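Local coordinates for ancestral D-type dye decolorizing peroxidase (Geotrichum candidum, PDB 7ANV), which probably oxidises dyes and other substrates at the expense of hydrogen peroxide, using a bound haem, as other dye-decolorizing peroxidases do, at residues 248-253 with 392-397. Sequence-based numbering, arbitrary orientation.
With HEM (protoporphyrin IX containing Fe), chain B.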
loop_
_atom_site.group_PDB
_atom_site.type_symbol
_atom_site.label_atom_id
_atom_site.label_comp_id
_atom_site.label_asym_id
_atom_site.label_seq_id
_atom_site.Cartn_x
_atom_site.Cartn_y
_atom_site.Cartn_z
ATOM N N PHE A 248 -7.499 -9.825 -3.615
ATOM C CA PHE A 248 -6.601 -10.104 -2.472
ATOM C C PHE A 248 -6.157 -8.784 -1.840
ATOM O O PHE A 248 -5.705 -7.855 -2.552
ATOM C CB PHE A 248 -5.408 -10.949 -2.911
ATOM C CG PHE A 248 -5.825 -12.322 -3.336
ATOM C CD1 PHE A 248 -5.963 -13.308 -2.379
ATOM C CD2 PHE A 248 -6.053 -12.622 -4.673
ATOM C CE1 PHE A 248 -6.397 -14.583 -2.736
ATOM C CE2 PHE A 248 -6.471 -13.898 -5.023
ATOM C CZ PHE A 248 -6.591 -14.880 -4.068
ATOM N N LEU A 249 -6.355 -8.719 -0.525
ATOM C CA LEU A 249 -6.021 -7.588 0.340
ATOM C C LEU A 249 -4.715 -7.930 1.042
ATOM O O LEU A 249 -4.713 -8.788 1.909
ATOM C CB LEU A 249 -7.160 -7.421 1.342
ATOM C CG LEU A 249 -7.204 -6.144 2.191
ATOM C CD1 LEU A 249 -8.530 -6.036 2.919
ATOM C CD2 LEU A 249 -6.058 -6.003 3.175
ATOM N N VAL A 250 -3.663 -7.203 0.736
ATOM C CA VAL A 250 -2.385 -7.277 1.490
ATOM C C VAL A 250 -2.412 -6.199 2.563
ATOM O O VAL A 250 -2.522 -5.019 2.213
ATOM C CB VAL A 250 -1.174 -7.086 0.565
ATOM C CG1 VAL A 250 0.093 -7.001 1.403
ATOM C CG2 VAL A 250 -1.105 -8.169 -0.513
ATOM N N PHE A 251 -2.224 -6.607 3.813
ATOM C CA PHE A 251 -2.075 -5.686 4.952
ATOM C C PHE A 251 -0.639 -5.744 5.479
ATOM O O PHE A 251 -0.177 -6.822 5.788
ATOM C CB PHE A 251 -3.119 -5.988 6.032
ATOM C CG PHE A 251 -3.110 -4.966 7.142
ATOM C CD1 PHE A 251 -2.198 -5.078 8.185
ATOM C CD2 PHE A 251 -4.023 -3.914 7.162
ATOM C CE1 PHE A 251 -2.155 -4.113 9.190
ATOM C CE2 PHE A 251 -3.970 -2.937 8.155
ATOM C CZ PHE A 251 -3.048 -3.051 9.165
ATOM N N ARG A 252 -0.001 -4.592 5.633
ATOM C CA ARG A 252 1.282 -4.469 6.333
ATOM C C ARG A 252 1.246 -3.273 7.282
ATOM O O ARG A 252 0.939 -2.166 6.853
ATOM C CB ARG A 252 2.435 -4.232 5.348
ATOM C CG ARG A 252 2.568 -5.263 4.256
ATOM C CD ARG A 252 3.479 -6.385 4.648
ATOM N NE ARG A 252 4.877 -5.983 4.617
ATOM C CZ ARG A 252 5.894 -6.620 5.211
ATOM N NH1 ARG A 252 5.698 -7.649 6.031
ATOM N NH2 ARG A 252 7.131 -6.193 4.984
ATOM N N LYS A 253 1.546 -3.526 8.539
ATOM C CA LYS A 253 1.794 -2.449 9.515
ATOM C C LYS A 253 3.256 -2.030 9.389
ATOM O O LYS A 253 4.151 -2.848 9.699
ATOM C CB LYS A 253 1.441 -2.894 10.933
ATOM C CG LYS A 253 1.651 -1.787 11.942
ATOM C CD LYS A 253 1.441 -2.182 13.394
ATOM C CE LYS A 253 1.923 -1.045 14.269
ATOM N NZ LYS A 253 1.839 -1.343 15.719
ATOM N N LEU A 392 2.474 3.710 8.587
ATOM C CA LEU A 392 1.493 3.470 7.520
ATOM C C LEU A 392 0.840 2.118 7.758
ATOM O O LEU A 392 1.564 1.122 7.938
ATOM C CB LEU A 392 2.228 3.499 6.179
ATOM C CG LEU A 392 1.302 3.378 4.965
ATOM C CD1 LEU A 392 0.354 4.564 4.844
ATOM C CD2 LEU A 392 2.140 3.232 3.706
ATOM N N LEU A 393 -0.473 2.096 7.731
ATOM C CA LEU A 393 -1.265 0.857 7.572
ATOM C C LEU A 393 -1.384 0.692 6.072
ATOM O O LEU A 393 -2.251 1.345 5.397
ATOM C CB LEU A 393 -2.607 0.953 8.289
ATOM C CG LEU A 393 -2.478 1.364 9.768
ATOM C CD1 LEU A 393 -3.850 1.423 10.409
ATOM C CD2 LEU A 393 -1.547 0.414 10.542
ATOM N N PHE A 394 -0.440 -0.080 5.539
ATOM C CA PHE A 394 -0.330 -0.296 4.087
ATOM C C PHE A 394 -1.388 -1.317 3.704
ATOM O O PHE A 394 -1.375 -2.427 4.251
ATOM C CB PHE A 394 1.080 -0.732 3.685
ATOM C CG PHE A 394 1.192 -1.099 2.230
ATOM C CD1 PHE A 394 0.942 -2.401 1.823
ATOM C CD2 PHE A 394 1.474 -0.143 1.272
ATOM C CE1 PHE A 394 1.000 -2.769 0.492
ATOM C CE2 PHE A 394 1.556 -0.529 -0.069
ATOM C CZ PHE A 394 1.335 -1.827 -0.442
ATOM N N VAL A 395 -2.224 -0.980 2.715
ATOM C CA VAL A 395 -3.209 -1.932 2.152
ATOM C C VAL A 395 -3.091 -1.864 0.642
ATOM O O VAL A 395 -3.147 -0.746 0.102
ATOM C CB VAL A 395 -4.641 -1.645 2.647
ATOM C CG1 VAL A 395 -5.726 -2.424 1.882
ATOM C CG2 VAL A 395 -4.770 -1.923 4.133
ATOM N N CYS A 396 -3.021 -2.998 -0.028
ATOM C CA CYS A 396 -3.149 -2.969 -1.482
ATOM C C CYS A 396 -4.004 -4.138 -1.925
ATOM O O CYS A 396 -4.064 -5.161 -1.215
ATOM C CB CYS A 396 -1.791 -2.845 -2.153
ATOM S SG CYS A 396 -0.797 -4.358 -2.135
ATOM N N TYR A 397 -4.623 -3.939 -3.078
ATOM C CA TYR A 397 -5.503 -4.926 -3.738
ATOM C C TYR A 397 -4.904 -5.329 -5.087
ATOM O O TYR A 397 -4.354 -4.499 -5.819
ATOM C CB TYR A 397 -6.907 -4.349 -3.912
ATOM C CG TYR A 397 -7.606 -4.066 -2.612
ATOM C CD1 TYR A 397 -8.226 -5.098 -1.920
ATOM C CD2 TYR A 397 -7.592 -2.797 -2.041
ATOM C CE1 TYR A 397 -8.927 -4.873 -0.747
ATOM C CE2 TYR A 397 -8.232 -2.578 -0.819
ATOM C CZ TYR A 397 -8.900 -3.615 -0.189
ATOM O OH TYR A 397 -9.540 -3.415 1.003
HETATM C CHA HEM B . 3.679 5.564 -4.159
HETATM C CHB HEM B . 5.222 6.392 0.358
HETATM C CHC HEM B . 5.169 1.563 1.216
HETATM C CHD HEM B . 4.017 0.805 -3.430
HETATM C C1A HEM B . 4.091 6.190 -2.996
HETATM C C2A HEM B . 4.196 7.592 -2.828
HETATM C C3A HEM B . 4.647 7.833 -1.568
HETATM C C4A HEM B . 4.793 6.569 -0.933
HETATM C CMA HEM B . 4.896 9.185 -0.921
HETATM C CAA HEM B . 3.940 8.657 -3.889
HETATM C CBA HEM B . 2.479 8.990 -4.138
HETATM C CGA HEM B . 1.919 8.398 -5.400
HETATM O O1A HEM B . 2.533 8.292 -6.477
HETATM O O2A HEM B . 0.787 8.035 -5.366
HETATM C C1B HEM B . 5.334 5.131 0.975
HETATM C C2B HEM B . 5.698 4.949 2.347
HETATM C C3B HEM B . 5.669 3.611 2.613
HETATM C C4B HEM B . 5.267 2.950 1.340
HETATM C CMB HEM B . 6.057 6.029 3.329
HETATM C CAB HEM B . 5.910 2.866 3.871
HETATM C CBB HEM B . 5.807 3.389 5.118
HETATM C C1C HEM B . 4.874 0.916 0.006
HETATM C C2C HEM B . 4.864 -0.471 -0.212
HETATM C C3C HEM B . 4.567 -0.665 -1.549
HETATM C C4C HEM B . 4.383 0.619 -2.131
HETATM C CMC HEM B . 5.135 -1.530 0.846
HETATM C CAC HEM B . 4.448 -1.894 -2.337
HETATM C CBC HEM B . 5.038 -3.028 -1.989
HETATM C C1D HEM B . 3.777 2.072 -3.963
HETATM C C2D HEM B . 3.286 2.206 -5.345
HETATM C C3D HEM B . 3.213 3.540 -5.544
HETATM C C4D HEM B . 3.654 4.192 -4.290
HETATM C CMD HEM B . 2.921 1.140 -6.373
HETATM C CAD HEM B . 2.755 4.233 -6.808
HETATM C CBD HEM B . 3.870 4.365 -7.859
HETATM C CGD HEM B . 3.350 4.929 -9.148
HETATM O O1D HEM B . 4.029 5.856 -9.659
HETATM O O2D HEM B . 2.324 4.466 -9.709
HETATM N NA HEM B . 4.454 5.559 -1.813
HETATM N NB HEM B . 5.074 3.930 0.434
HETATM N NC HEM B . 4.627 1.577 -1.178
HETATM N ND HEM B . 4.026 3.263 -3.369
HETATM FE FE HEM B . 4.583 3.606 -1.555
#
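CD2 of Phe251 lies 3.7 Å from CG2 of Val395, and the ring's far end, CZ, meets CD2 of Leu393 beside it. Phe251 lies on one strand, 248-253, and Val395 and Leu393 on its antiparallel neighbour, 392-397, in the four-stranded sheet of the second ferredoxin-like domain, as expected for a DyP peroxidase. On the same face, CD2 of Leu249 reaches CG1 of Val395, while the Tyr397 ring runs alongside Leu249, Tyr397 CE1 coming within 3.6 Å of Leu249 CG; Tyr23 and Phe25 of the first domain's sheet meet Phe251 edge-to-face. On the face of Val250, Arg252, Phe394 and Cys396, Phe394 meets the haem: it has CG anti to the backbone N (chi1 174°), bringing CE2 to 3.3 Å from C2C of the porphyrin, with the CMC methyl over the ring's centre. CG of Arg252 touches this ring at CD1, and the Arg252 guanidinium forms a salt bridge with Asp117 and a hydrogen bond with Gln108. At the end of the strand pair, Tyr397 OH is hydrogen-bonded to the carboxylate of Asp11; an alanine here would probably leave that carboxylate without its hydroxyl partner and bare one flank of Leu249. Two hydrogen-bonded pairs, Val250 with Cys396 and Arg252 with Phe394, join the backbones, and in the latter Phe394 N gives its hydrogen to Arg252 O at 2.8 Å.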